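Long-range contacts in coatomer subunit delta (Saccharomyces cerevisiae, PDB 5FJZ), which binds a tryptophan-based Dsl1 peptide through this mu-homology domain, as part of the coatomer coat that probably returns dilysine-tagged proteins from Golgi to ER: residues G14-I19 / E43-D48; N55-D60 / S243-N248; Q136-I141 / P212-L217; F157-F162 / L205-E210. All coordinates share one frame; numbering follows the deposited sequence. Where two conformers were deposited one is given.

In the fold
The four contacts fall into two groups at the far ends of an elongated, all-beta mu-homology domain. Interactions 1 and 2 have centres about 13 Å apart and share a core: Ile-17 CD1 of interaction 1 lies 3.8 Å from Val-244 CG2 of interaction 2. Interactions 3 and 4, centres about 8 Å apart, meet through neighbouring strands, with Val-140 N 2.8 Å from Phe-207 O. From one group to the other the centres are about 41 to 54 Å apart, yet the nine-stranded sheet reaches both interaction 1 and interaction 4. Along the chain, interaction 4 is nested within interaction 3, and both within interaction 2. Bound peptide packs against Glu-43 of interaction 1 and Phe-162 of interaction 4.

Interaction 1: residues G14-I19 / E43-D48; sequences GILISI and ELRIND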
loop_
_atom_site.group_PDB
_atom_site.type_symbol
_atom_site.label_atom_id
_atom_site.label_comp_id
_atom_site.label_asym_id
_atom_site.label_seq_id
_atom_site.Cartn_x
_atom_site.Cartn_y
_atom_site.Cartn_z
ATOM N N GLY A 14 10.779 5.304 32.378
ATOM C CA GLY A 14 12.189 5.460 32.099
ATOM C C GLY A 14 12.628 4.664 30.889
ATOM O O GLY A 14 12.943 5.209 29.797
ATOM N N ILE A 15 12.670 3.365 31.068
ATOM C CA ILE A 15 12.867 2.391 29.996
ATOM C C ILE A 15 11.636 1.519 29.889
ATOM O O ILE A 15 11.207 0.912 30.873
ATOM C CB ILE A 15 14.091 1.477 30.226
ATOM C CG1 ILE A 15 15.370 2.337 30.162
ATOM C CG2 ILE A 15 14.175 0.395 29.163
ATOM C CD1 ILE A 15 16.644 1.614 30.449
ATOM N N LEU A 16 11.113 1.384 28.659
ATOM C CA LEU A 16 10.051 0.435 28.394
ATOM C C LEU A 16 10.388 -0.373 27.204
ATOM O O LEU A 16 10.621 0.193 26.107
ATOM C CB LEU A 16 8.691 1.154 28.200
ATOM C CG LEU A 16 7.502 0.253 27.872
ATOM C CD1 LEU A 16 7.118 -0.636 29.072
ATOM C CD2 LEU A 16 6.310 1.117 27.546
ATOM N N ILE A 17 10.394 -1.712 27.379
ATOM C CA ILE A 17 10.700 -2.627 26.305
ATOM C C ILE A 17 9.424 -3.344 25.882
ATOM O O ILE A 17 8.687 -3.849 26.732
ATOM C CB ILE A 17 11.785 -3.659 26.753
ATOM C CG1 ILE A 17 13.131 -2.958 27.020
ATOM C CG2 ILE A 17 11.903 -4.750 25.720
ATOM C CD1 ILE A 17 14.039 -3.789 27.886
ATOM N N SER A 18 9.129 -3.347 24.569
ATOM C CA SER A 18 7.938 -3.976 24.041
ATOM C C SER A 18 8.356 -5.112 23.136
ATOM O O SER A 18 9.127 -4.921 22.198
ATOM C CB SER A 18 7.088 -2.965 23.283
ATOM O OG SER A 18 5.937 -3.601 22.789
ATOM N N ILE A 19 7.839 -6.336 23.411
ATOM C CA ILE A 19 8.122 -7.447 22.563
ATOM C C ILE A 19 6.820 -7.809 21.856
ATOM O O ILE A 19 5.825 -8.254 22.527
ATOM C CB ILE A 19 8.628 -8.633 23.406
ATOM C CG1 ILE A 19 9.914 -8.248 24.158
ATOM C CG2 ILE A 19 8.891 -9.860 22.550
ATOM C CD1 ILE A 19 10.356 -9.265 25.212
ATOM N N GLU A 43 11.017 -3.522 20.579
ATOM C CA GLU A 43 11.031 -2.077 20.563
ATOM C C GLU A 43 11.483 -1.560 21.919
ATOM O O GLU A 43 11.101 -2.086 22.989
ATOM C CB GLU A 43 9.650 -1.526 20.288
ATOM C CG GLU A 43 9.191 -1.758 18.869
ATOM C CD GLU A 43 7.799 -1.217 18.589
ATOM O OE1 GLU A 43 7.125 -0.714 19.510
ATOM O OE2 GLU A 43 7.373 -1.310 17.438
ATOM N N LEU A 44 12.295 -0.526 21.879
ATOM C CA LEU A 44 12.794 0.162 23.051
ATOM C C LEU A 44 12.299 1.602 23.083
ATOM O O LEU A 44 12.413 2.285 22.075
ATOM C CB LEU A 44 14.364 0.104 22.972
ATOM C CG LEU A 44 15.139 0.836 24.052
ATOM C CD1 LEU A 44 14.792 0.244 25.390
ATOM C CD2 LEU A 44 16.642 0.728 23.754
ATOM N N ARG A 45 11.733 2.024 24.208
ATOM C CA ARG A 45 11.359 3.396 24.473
ATOM C C ARG A 45 12.171 3.848 25.691
ATOM O O ARG A 45 12.166 3.208 26.772
ATOM C CB ARG A 45 9.910 3.550 24.723
ATOM C CG ARG A 45 8.968 3.471 23.526
ATOM C CD ARG A 45 7.510 3.377 23.951
ATOM N NE ARG A 45 7.084 4.471 24.826
ATOM C CZ ARG A 45 5.900 4.548 25.468
ATOM N NH1 ARG A 45 5.027 3.588 25.330
ATOM N NH2 ARG A 45 5.595 5.579 26.238
ATOM N N ILE A 46 12.826 4.974 25.539
ATOM C CA ILE A 46 13.530 5.615 26.617
ATOM C C ILE A 46 13.126 7.073 26.785
ATOM O O ILE A 46 13.093 7.832 25.826
ATOM C CB ILE A 46 15.036 5.524 26.430
ATOM C CG1 ILE A 46 15.432 4.049 26.332
ATOM C CG2 ILE A 46 15.744 6.140 27.631
ATOM C CD1 ILE A 46 16.884 3.825 26.058
ATOM N N ASN A 47 12.758 7.463 28.003
ATOM C CA ASN A 47 12.300 8.822 28.190
ATOM C C ASN A 47 13.045 9.557 29.285
ATOM O O ASN A 47 12.671 10.663 29.619
ATOM C CB ASN A 47 10.790 8.868 28.370
ATOM C CG ASN A 47 10.328 8.335 29.697
ATOM O OD1 ASN A 47 11.120 7.957 30.597
ATOM N ND2 ASN A 47 9.049 8.420 29.870
ATOM N N ASP A 48 14.150 8.970 29.741
ATOM C CA ASP A 48 15.054 9.594 30.757
ATOM C C ASP A 48 16.454 9.533 30.239
ATOM O O ASP A 48 17.019 8.451 30.034
ATOM C CB ASP A 48 14.875 8.837 32.070
ATOM C CG ASP A 48 15.809 9.319 33.213
ATOM O OD1 ASP A 48 16.754 10.149 33.016
ATOM O OD2 ASP A 48 15.560 8.820 34.337
#
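Leu-16 and Arg-45 exchange two backbone hydrogen bonds, as do Ser-18 and Glu-43, where the start of strand 15-27 pairs antiparallel with the end of strand 33-46 in a long beta hairpin. Just beyond the paired strands Asn-47 N closes the row on Gly-14 O at 2.9 Å.

Apolar packing occupies the face of Ile-15, Ile-17, Leu-44 and Ile-46. Leu-44 crosses both neighbouring isoleucines obliquely, its CD1 touching Ile-15 CG2 (3.8 Å) and Ile-17 CG1 (4.0 Å), and Ile-15 and Ile-46 lie alongside each other.

On the other face Leu-16 CD2 covers one face of the Arg-45 guanidinium, 3.6 Å from NH1, while Asp-101 forms a salt bridge with NE and Pro-10 O accepts a bond from NH1. At the hairpin's open end chi1 of Asn-47 (72°) turns CG, and the amide it carries, back toward Gly-14, and OD1 comes within 3.1 Å of Gly-14 CA; ND2 bonds Asn-12 O. An alanine here would probably leave Asn-12 O without that donor and open a gap beside Gly-14.

Strand 257-269 pairs with the other edge of 15-19, and strands 54-58 and 241-246 cover the isoleucine face.

Interaction 2: residues N55-D60 / S243-N248; sequences NLKLAD and SVVMAN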
loop_
_atom_site.group_PDB
_atom_site.type_symbol
_atom_site.label_atom_id
_atom_site.label_comp_id
_atom_site.label_asym_id
_atom_site.label_seq_id
_atom_site.Cartn_x
_atom_site.Cartn_y
_atom_site.Cartn_z
ATOM N N ASN A 55 22.334 -0.937 27.654
ATOM C CA ASN A 55 22.346 -2.093 26.828
ATOM C C ASN A 55 21.382 -3.120 27.385
ATOM O O ASN A 55 21.110 -3.161 28.588
ATOM C CB ASN A 55 23.714 -2.795 26.773
ATOM C CG ASN A 55 24.779 -2.047 25.964
ATOM O OD1 ASN A 55 24.559 -1.001 25.300
ATOM N ND2 ASN A 55 25.960 -2.573 26.056
ATOM N N LEU A 56 20.781 -3.918 26.504
ATOM C CA LEU A 56 19.709 -4.858 26.926
ATOM C C LEU A 56 20.303 -6.226 26.849
ATOM O O LEU A 56 20.951 -6.516 25.888
ATOM C CB LEU A 56 18.550 -4.838 25.905
ATOM C CG LEU A 56 17.474 -3.760 25.931
ATOM C CD1 LEU A 56 17.881 -2.398 26.438
ATOM C CD2 LEU A 56 16.748 -3.691 24.587
ATOM N N LYS A 57 20.104 -7.047 27.886
ATOM C CA LYS A 57 20.558 -8.437 27.837
ATOM C C LYS A 57 19.336 -9.290 27.643
ATOM O O LYS A 57 18.428 -9.241 28.445
ATOM C CB LYS A 57 21.265 -8.886 29.124
ATOM C CG LYS A 57 22.748 -8.580 29.163
ATOM C CD LYS A 57 23.377 -9.086 30.471
ATOM C CE LYS A 57 24.747 -8.462 30.731
ATOM N NZ LYS A 57 25.074 -8.549 32.183
ATOM N N LEU A 58 19.313 -10.060 26.562
ATOM C CA LEU A 58 18.177 -10.941 26.346
ATOM C C LEU A 58 18.279 -12.136 27.274
ATOM O O LEU A 58 19.379 -12.516 27.643
ATOM C CB LEU A 58 18.178 -11.405 24.923
ATOM C CG LEU A 58 18.183 -10.310 23.799
ATOM C CD1 LEU A 58 18.087 -10.859 22.438
ATOM C CD2 LEU A 58 17.059 -9.326 23.974
ATOM N N ALA A 59 17.142 -12.768 27.559
ATOM C CA ALA A 59 17.086 -13.967 28.447
ATOM C C ALA A 59 17.972 -15.098 27.935
ATOM O O ALA A 59 18.194 -15.316 26.720
ATOM C CB ALA A 59 15.690 -14.509 28.591
ATOM N N ASP A 60 18.616 -15.749 28.895
ATOM C CA ASP A 60 19.608 -16.776 28.573
ATOM C C ASP A 60 18.930 -17.924 27.819
ATOM O O ASP A 60 19.586 -18.665 27.050
ATOM C CB ASP A 60 20.209 -17.268 29.876
ATOM C CG ASP A 60 21.259 -16.325 30.448
ATOM O OD1 ASP A 60 22.083 -15.821 29.630
ATOM O OD2 ASP A 60 21.304 -16.143 31.701
ATOM N N SER A 243 18.118 -8.574 31.766
ATOM C CA SER A 243 18.379 -7.367 32.502
ATOM C C SER A 243 18.640 -6.241 31.510
ATOM O O SER A 243 18.848 -6.442 30.287
ATOM C CB SER A 243 19.606 -7.498 33.404
ATOM O OG SER A 243 20.732 -7.831 32.589
ATOM N N VAL A 244 18.670 -5.054 32.088
ATOM C CA VAL A 244 19.158 -3.887 31.400
ATOM C C VAL A 244 20.305 -3.278 32.279
ATOM O O VAL A 244 20.172 -3.156 33.491
ATOM C CB VAL A 244 18.022 -2.870 31.229
ATOM C CG1 VAL A 244 18.572 -1.610 30.533
ATOM C CG2 VAL A 244 16.875 -3.418 30.384
ATOM N N VAL A 245 21.322 -2.763 31.600
ATOM C CA VAL A 245 22.584 -2.526 32.160
ATOM C C VAL A 245 23.167 -1.255 31.508
ATOM O O VAL A 245 22.902 -0.969 30.359
ATOM C CB VAL A 245 23.319 -3.862 31.811
ATOM C CG1 VAL A 245 24.549 -3.708 30.951
ATOM C CG2 VAL A 245 23.371 -4.804 32.989
ATOM N N MET A 246 24.015 -0.555 32.242
ATOM C CA MET A 246 24.816 0.537 31.702
ATOM C C MET A 246 25.729 -0.012 30.653
ATOM O O MET A 246 26.319 -1.079 30.855
ATOM C CB MET A 246 25.630 1.209 32.828
ATOM C CG MET A 246 24.808 2.095 33.738
ATOM S SD MET A 246 24.314 3.586 32.843
ATOM C CE MET A 246 25.876 4.508 32.795
ATOM N N ALA A 247 25.850 0.706 29.534
ATOM C CA ALA A 247 26.618 0.238 28.413
ATOM C C ALA A 247 28.082 0.116 28.795
ATOM O O ALA A 247 28.782 -0.740 28.277
ATOM C CB ALA A 247 26.483 1.144 27.200
ATOM N N ASN A 248 28.546 0.969 29.692
ATOM C CA ASN A 248 29.959 0.958 30.057
ATOM C C ASN A 248 30.280 0.176 31.336
ATOM O O ASN A 248 31.435 -0.059 31.650
ATOM C CB ASN A 248 30.484 2.386 30.026
ATOM C CG ASN A 248 31.104 2.711 28.667
ATOM O OD1 ASN A 248 30.549 3.453 27.828
ATOM N ND2 ASN A 248 32.254 2.096 28.423
#
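Asn-55 N donates to Val-245 O at 2.8 Å, a nearly straight bond (165°) equalled in length by that from Lys-57 N to Ser-243 O. They belong to an antiparallel pairing in a small three-stranded sheet, where strand 54-58 is central and 241-246 lies at one side; this sheet packs against the large sheet of the mu-homology domain as the second layer of a beta sandwich. Val-245 N returns a bond to Asn-55 O, whereas the one from Ser-243 N to Lys-57 O is weak, at 3.4 Å.

Leu-56 and Val-244 point together into the sandwich, where Ile-17 touches both. Asn-55, Lys-57, Ser-243 and Val-245 occupy the reverse face. There the flat end of Asn-55 lies against Ala-247, its CG 3.8 Å from Ala-247 CB, just where the second strand has turned out of the sheet. An alanine here would probably open a gap beside Ala-247 and set that turn freer to shift, although the backbone bonds could remain.

The Lys-57 chain, extended beyond CG, runs over its neighbours on the adjoining strand: CD is 3.6 Å from Ser-243 OG, and NZ ends 4.2 Å from Val-245 CG2.

Interaction 3: residues Q136-I141 / P212-L217; sequences QGFDVI and PYEDAL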
loop_
_atom_site.group_PDB
_atom_site.type_symbol
_atom_site.label_atom_id
_atom_site.label_comp_id
_atom_site.label_asym_id
_atom_site.label_seq_id
_atom_site.Cartn_x
_atom_site.Cartn_y
_atom_site.Cartn_z
ATOM N N GLN A 136 -32.511 -18.383 4.619
ATOM C CA GLN A 136 -32.010 -18.689 3.266
ATOM C C GLN A 136 -30.460 -18.643 3.261
ATOM O O GLN A 136 -29.793 -17.682 2.811
ATOM C CB GLN A 136 -32.633 -17.743 2.270
ATOM C CG GLN A 136 -32.348 -18.083 0.789
ATOM C CD GLN A 136 -32.775 -19.482 0.251
ATOM O OE1 GLN A 136 -33.424 -19.559 -0.808
ATOM N NE2 GLN A 136 -32.361 -20.578 0.914
ATOM N N GLY A 137 -29.885 -19.717 3.779
ATOM C CA GLY A 137 -28.464 -19.671 4.117
ATOM C C GLY A 137 -28.081 -20.866 4.936
ATOM O O GLY A 137 -28.535 -21.966 4.641
ATOM N N PHE A 138 -27.181 -20.650 5.884
ATOM C CA PHE A 138 -26.400 -21.737 6.401
ATOM C C PHE A 138 -26.202 -21.749 7.906
ATOM O O PHE A 138 -26.093 -20.731 8.542
ATOM C CB PHE A 138 -25.045 -21.769 5.683
ATOM C CG PHE A 138 -25.133 -21.941 4.175
ATOM C CD1 PHE A 138 -25.349 -20.856 3.366
ATOM C CD2 PHE A 138 -25.040 -23.215 3.586
ATOM C CE1 PHE A 138 -25.478 -20.983 1.995
ATOM C CE2 PHE A 138 -25.127 -23.361 2.204
ATOM C CZ PHE A 138 -25.370 -22.237 1.414
ATOM N N ASP A 139 -26.167 -22.971 8.458
ATOM C CA ASP A 139 -25.886 -23.234 9.827
ATOM C C ASP A 139 -24.373 -23.541 9.877
ATOM O O ASP A 139 -23.866 -24.482 9.257
ATOM C CB ASP A 139 -26.706 -24.413 10.424
ATOM C CG ASP A 139 -28.204 -24.163 10.469
ATOM O OD1 ASP A 139 -28.712 -23.033 10.534
ATOM O OD2 ASP A 139 -28.948 -25.145 10.460
ATOM N N VAL A 140 -23.638 -22.638 10.508
ATOM C CA VAL A 140 -22.226 -22.689 10.595
ATOM C C VAL A 140 -21.773 -23.052 11.950
ATOM O O VAL A 140 -22.288 -22.518 12.946
ATOM C CB VAL A 140 -21.614 -21.296 10.269
ATOM C CG1 VAL A 140 -20.107 -21.332 10.328
ATOM C CG2 VAL A 140 -22.074 -20.825 8.883
ATOM N N ILE A 141 -20.729 -23.874 12.024
ATOM C CA ILE A 141 -20.050 -24.134 13.252
ATOM C C ILE A 141 -18.545 -23.896 13.039
ATOM O O ILE A 141 -17.918 -24.475 12.149
ATOM C CB ILE A 141 -20.270 -25.626 13.739
ATOM C CG1 ILE A 141 -21.748 -25.891 13.990
ATOM C CG2 ILE A 141 -19.401 -25.922 14.970
ATOM C CD1 ILE A 141 -22.098 -27.310 14.482
ATOM N N PRO A 212 -25.606 -16.587 -0.381
ATOM C CA PRO A 212 -26.149 -17.143 -1.614
ATOM C C PRO A 212 -25.675 -18.541 -1.972
ATOM O O PRO A 212 -26.399 -19.268 -2.648
ATOM C CB PRO A 212 -25.709 -16.127 -2.689
ATOM C CG PRO A 212 -24.607 -15.325 -2.097
ATOM C CD PRO A 212 -24.792 -15.388 -0.609
ATOM N N TYR A 213 -24.466 -18.909 -1.561
ATOM C CA TYR A 213 -23.939 -20.278 -1.741
ATOM C C TYR A 213 -22.828 -20.434 -0.713
ATOM O O TYR A 213 -22.345 -19.454 -0.185
ATOM C CB TYR A 213 -23.458 -20.568 -3.159
ATOM C CG TYR A 213 -22.546 -19.486 -3.692
ATOM C CD1 TYR A 213 -21.182 -19.574 -3.487
ATOM C CD2 TYR A 213 -23.054 -18.379 -4.386
ATOM C CE1 TYR A 213 -20.325 -18.587 -3.907
ATOM C CE2 TYR A 213 -22.210 -17.390 -4.835
ATOM C CZ TYR A 213 -20.841 -17.514 -4.603
ATOM O OH TYR A 213 -19.993 -16.587 -5.041
ATOM N N GLU A 214 -22.544 -21.695 -0.361
ATOM C CA GLU A 214 -21.611 -22.067 0.669
ATOM C C GLU A 214 -20.255 -21.348 0.538
ATOM O O GLU A 214 -19.742 -20.831 1.524
ATOM C CB GLU A 214 -21.439 -23.573 0.657
ATOM C CG GLU A 214 -20.582 -24.085 1.781
ATOM C CD GLU A 214 -20.799 -25.561 2.046
ATOM O OE1 GLU A 214 -21.905 -26.089 1.817
ATOM O OE2 GLU A 214 -19.849 -26.208 2.475
ATOM N N ASP A 215 -19.709 -21.287 -0.669
ATOM C CA ASP A 215 -18.348 -20.743 -0.888
ATOM C C ASP A 215 -18.271 -19.228 -0.584
ATOM O O ASP A 215 -17.192 -18.743 -0.312
ATOM C CB ASP A 215 -17.798 -21.005 -2.273
ATOM C CG ASP A 215 -17.524 -22.467 -2.564
ATOM O OD1 ASP A 215 -17.180 -23.235 -1.636
ATOM O OD2 ASP A 215 -17.675 -22.841 -3.750
ATOM N N ALA A 216 -19.409 -18.552 -0.505
ATOM C CA ALA A 216 -19.505 -17.146 -0.197
ATOM C C ALA A 216 -19.241 -16.848 1.257
ATOM O O ALA A 216 -18.968 -15.706 1.657
ATOM C CB ALA A 216 -20.907 -16.643 -0.522
ATOM N N LEU A 217 -19.312 -17.898 2.080
ATOM C CA LEU A 217 -19.067 -17.734 3.483
ATOM C C LEU A 217 -17.566 -17.637 3.760
ATOM O O LEU A 217 -17.184 -17.444 4.900
ATOM C CB LEU A 217 -19.657 -18.935 4.255
ATOM C CG LEU A 217 -21.151 -19.209 4.251
ATOM C CD1 LEU A 217 -21.387 -20.619 4.839
ATOM C CD2 LEU A 217 -21.862 -18.190 5.082
#
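Phe-138 reaches from strand 137-146 to the short 3-10 turn at 214-217, and its side chain carries most of the contact. The turn lies in the connection from strand 202-210, in the four-stranded sheet, to strand 220-229, in the nine-stranded one, and folds over neighbouring strand 137-146. CB meets Leu-217 CD1 at 3.9 Å, and the same methyl is almost as near to CG. Farther out the ring turns a face to the start of the 3-10 segment. CE1 comes to the carbonyl carbon of Tyr-213, while CE2 has Glu-214 CB 4.0 Å away. At the tip, CZ approaches Glu-214 N to 3.4 Å. Glu-214 CA stands over the ring face, 4.2 Å from the centroid and 26° off the normal, a CH-pi contact. The Glu-214 side chain crosses the phenylalanine at about a right angle.

Val-140, two residues along the strand, adds its CG2, which meets Leu-217 CD1 tip to tip at 4.1 Å. Another copy of the protein, the third subunit, meets the turn: its Arg-91 makes a cation-pi contact with Tyr-213 and a salt bridge with Asp-215.

No hydrogen bond joins the two segments. Between them the attachment is methyl packing and one aromatic face against backbone, extended by Val-129 of strand 123-131, which Phe-138, Glu-214 and Leu-217 all touch; it rests on shape rather than on polar pairing.

Interaction 4: residues F157-F162 / L205-E210; sequences FTIPVF and LAFTIE
Val-161 meets Ile-209 from beyond an inverse gamma turn centred on Pro-160, in which Val-161 N bonds Ile-159 O at 2.9 Å. Although strand 155-159 ends at Ile-159, the turn aims Val-161 at the same partner strand, so that the inward-facing row of side chains continues past the strand's end. The contact is the interior of a beta sandwich: strand 155-159 belongs to the nine-stranded sheet and 202-210 to a four-stranded one. The axes of 157-159 and 205-210 pass 10.9 Å apart at 28°, running in roughly the same direction, and no hydrogen bond spans the gap.

Alternate residues fill it. Ile-209 CD1 is shared, lying 3.5 Å from Val-161 CG2 and 4.1 Å from Ile-159 CB. Val-161 and Ile-209 meet tip to tip. Ile-159 and Phe-207 do likewise, with CD1 of the isoleucine 3.9 Å from the ring's CZ. Phe-207 also touches Ile-192 and Ile-142, and Phe-162, turned away from this interior, packs on an aromatic side chain of bound peptide.

At the other end Phe-157 and Leu-205 slide past each other in opposite directions, Leu-205 CD2 coming obliquely to the ring, 3.7 Å from Phe-157 CD1.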
loop_
_atom_site.group_PDB
_atom_site.type_symbol
_atom_site.label_atom_id
_atom_site.label_comp_id
_atom_site.label_asym_id
_atom_site.label_seq_id
_atom_site.Cartn_x
_atom_site.Cartn_y
_atom_site.Cartn_z
ATOM N N PHE A 157 -14.816 -13.200 15.096
ATOM C CA PHE A 157 -14.915 -13.934 13.819
ATOM C C PHE A 157 -15.693 -13.152 12.770
ATOM O O PHE A 157 -16.790 -12.619 13.078
ATOM C CB PHE A 157 -15.613 -15.296 14.079
ATOM C CG PHE A 157 -14.918 -16.128 15.109
ATOM C CD1 PHE A 157 -15.195 -15.910 16.480
ATOM C CD2 PHE A 157 -14.074 -17.125 14.748
ATOM C CE1 PHE A 157 -14.513 -16.640 17.452
ATOM C CE2 PHE A 157 -13.389 -17.866 15.685
ATOM C CZ PHE A 157 -13.651 -17.642 17.043
ATOM N N THR A 158 -15.139 -13.034 11.586
ATOM C CA THR A 158 -15.759 -12.232 10.506
ATOM C C THR A 158 -16.072 -13.142 9.327
ATOM O O THR A 158 -15.252 -13.883 8.851
ATOM C CB THR A 158 -14.903 -10.992 10.099
ATOM O OG1 THR A 158 -14.799 -10.231 11.291
ATOM C CG2 THR A 158 -15.603 -10.206 8.992
ATOM N N ILE A 159 -17.311 -13.064 8.875
ATOM C CA ILE A 159 -17.828 -13.751 7.761
ATOM C C ILE A 159 -18.094 -12.722 6.687
ATOM O O ILE A 159 -18.822 -11.741 6.937
ATOM C CB ILE A 159 -19.208 -14.481 8.082
ATOM C CG1 ILE A 159 -19.110 -15.238 9.380
ATOM C CG2 ILE A 159 -19.559 -15.384 6.912
ATOM C CD1 ILE A 159 -17.997 -16.278 9.417
ATOM N N PRO A 160 -17.569 -12.932 5.446
ATOM C CA PRO A 160 -17.637 -11.910 4.338
ATOM C C PRO A 160 -18.961 -11.804 3.536
ATOM O O PRO A 160 -18.965 -11.768 2.297
ATOM C CB PRO A 160 -16.517 -12.304 3.450
ATOM C CG PRO A 160 -16.467 -13.791 3.613
ATOM C CD PRO A 160 -16.716 -14.043 5.076
ATOM N N VAL A 161 -20.043 -11.615 4.272
ATOM C CA VAL A 161 -21.363 -11.518 3.698
ATOM C C VAL A 161 -22.056 -10.419 4.446
ATOM O O VAL A 161 -21.638 -10.033 5.543
ATOM C CB VAL A 161 -22.133 -12.862 3.741
ATOM C CG1 VAL A 161 -21.479 -13.878 2.877
ATOM C CG2 VAL A 161 -22.287 -13.368 5.125
ATOM N N PHE A 162 -23.089 -9.866 3.836
ATOM C CA PHE A 162 -23.865 -8.802 4.476
ATOM C C PHE A 162 -25.351 -9.190 4.379
ATOM O O PHE A 162 -25.994 -8.838 3.377
ATOM C CB PHE A 162 -23.698 -7.462 3.687
ATOM C CG PHE A 162 -22.302 -6.894 3.742
ATOM C CD1 PHE A 162 -21.322 -7.425 2.939
ATOM C CD2 PHE A 162 -21.967 -5.968 4.665
ATOM C CE1 PHE A 162 -20.012 -6.983 3.032
ATOM C CE2 PHE A 162 -20.663 -5.538 4.803
ATOM C CZ PHE A 162 -19.687 -6.033 3.971
ATOM N N LEU A 205 -18.215 -21.964 18.109
ATOM C CA LEU A 205 -19.245 -20.923 17.859
ATOM C C LEU A 205 -20.162 -21.400 16.760
ATOM O O LEU A 205 -19.716 -21.683 15.632
ATOM C CB LEU A 205 -18.541 -19.608 17.432
ATOM C CG LEU A 205 -19.426 -18.470 16.954
ATOM C CD1 LEU A 205 -20.345 -17.980 18.050
ATOM C CD2 LEU A 205 -18.619 -17.236 16.460
ATOM N N ALA A 206 -21.470 -21.255 16.984
ATOM C CA ALA A 206 -22.428 -21.712 16.059
ATOM C C ALA A 206 -23.492 -20.682 15.785
ATOM O O ALA A 206 -24.000 -20.039 16.712
ATOM C CB ALA A 206 -23.062 -23.055 16.612
ATOM N N PHE A 207 -23.831 -20.511 14.524
ATOM C CA PHE A 207 -24.816 -19.511 14.109
ATOM C C PHE A 207 -25.380 -19.841 12.792
ATOM O O PHE A 207 -24.820 -20.666 12.047
ATOM C CB PHE A 207 -24.182 -18.089 14.144
ATOM C CG PHE A 207 -22.966 -18.002 13.320
ATOM C CD1 PHE A 207 -21.744 -18.520 13.779
ATOM C CD2 PHE A 207 -23.032 -17.575 12.066
ATOM C CE1 PHE A 207 -20.603 -18.484 12.964
ATOM C CE2 PHE A 207 -21.919 -17.565 11.245
ATOM C CZ PHE A 207 -20.686 -18.000 11.709
ATOM N N THR A 208 -26.482 -19.160 12.448
ATOM C CA THR A 208 -27.065 -19.224 11.184
ATOM C C THR A 208 -27.011 -17.855 10.505
ATOM O O THR A 208 -27.329 -16.879 11.118
ATOM C CB THR A 208 -28.551 -19.653 11.329
ATOM O OG1 THR A 208 -28.608 -20.930 12.006
ATOM C CG2 THR A 208 -29.159 -19.838 9.963
ATOM N N ILE A 209 -26.586 -17.855 9.286
ATOM C CA ILE A 209 -26.364 -16.637 8.526
ATOM C C ILE A 209 -26.798 -16.864 7.112
ATOM O O ILE A 209 -26.595 -17.932 6.538
ATOM C CB ILE A 209 -24.862 -16.186 8.617
ATOM C CG1 ILE A 209 -24.676 -14.779 8.030
ATOM C CG2 ILE A 209 -23.941 -17.174 7.922
ATOM C CD1 ILE A 209 -23.293 -14.162 8.406
ATOM N N GLU A 210 -27.396 -15.832 6.495
ATOM C CA GLU A 210 -27.765 -15.867 5.058
ATOM C C GLU A 210 -26.567 -15.689 4.139
ATOM O O GLU A 210 -25.778 -14.806 4.374
ATOM C CB GLU A 210 -28.727 -14.734 4.705
ATOM C CG GLU A 210 -30.155 -14.931 5.159
ATOM C CD GLU A 210 -31.076 -13.852 4.605
ATOM O OE1 GLU A 210 -30.568 -12.817 4.083
ATOM O OE2 GLU A 210 -32.310 -14.047 4.691
#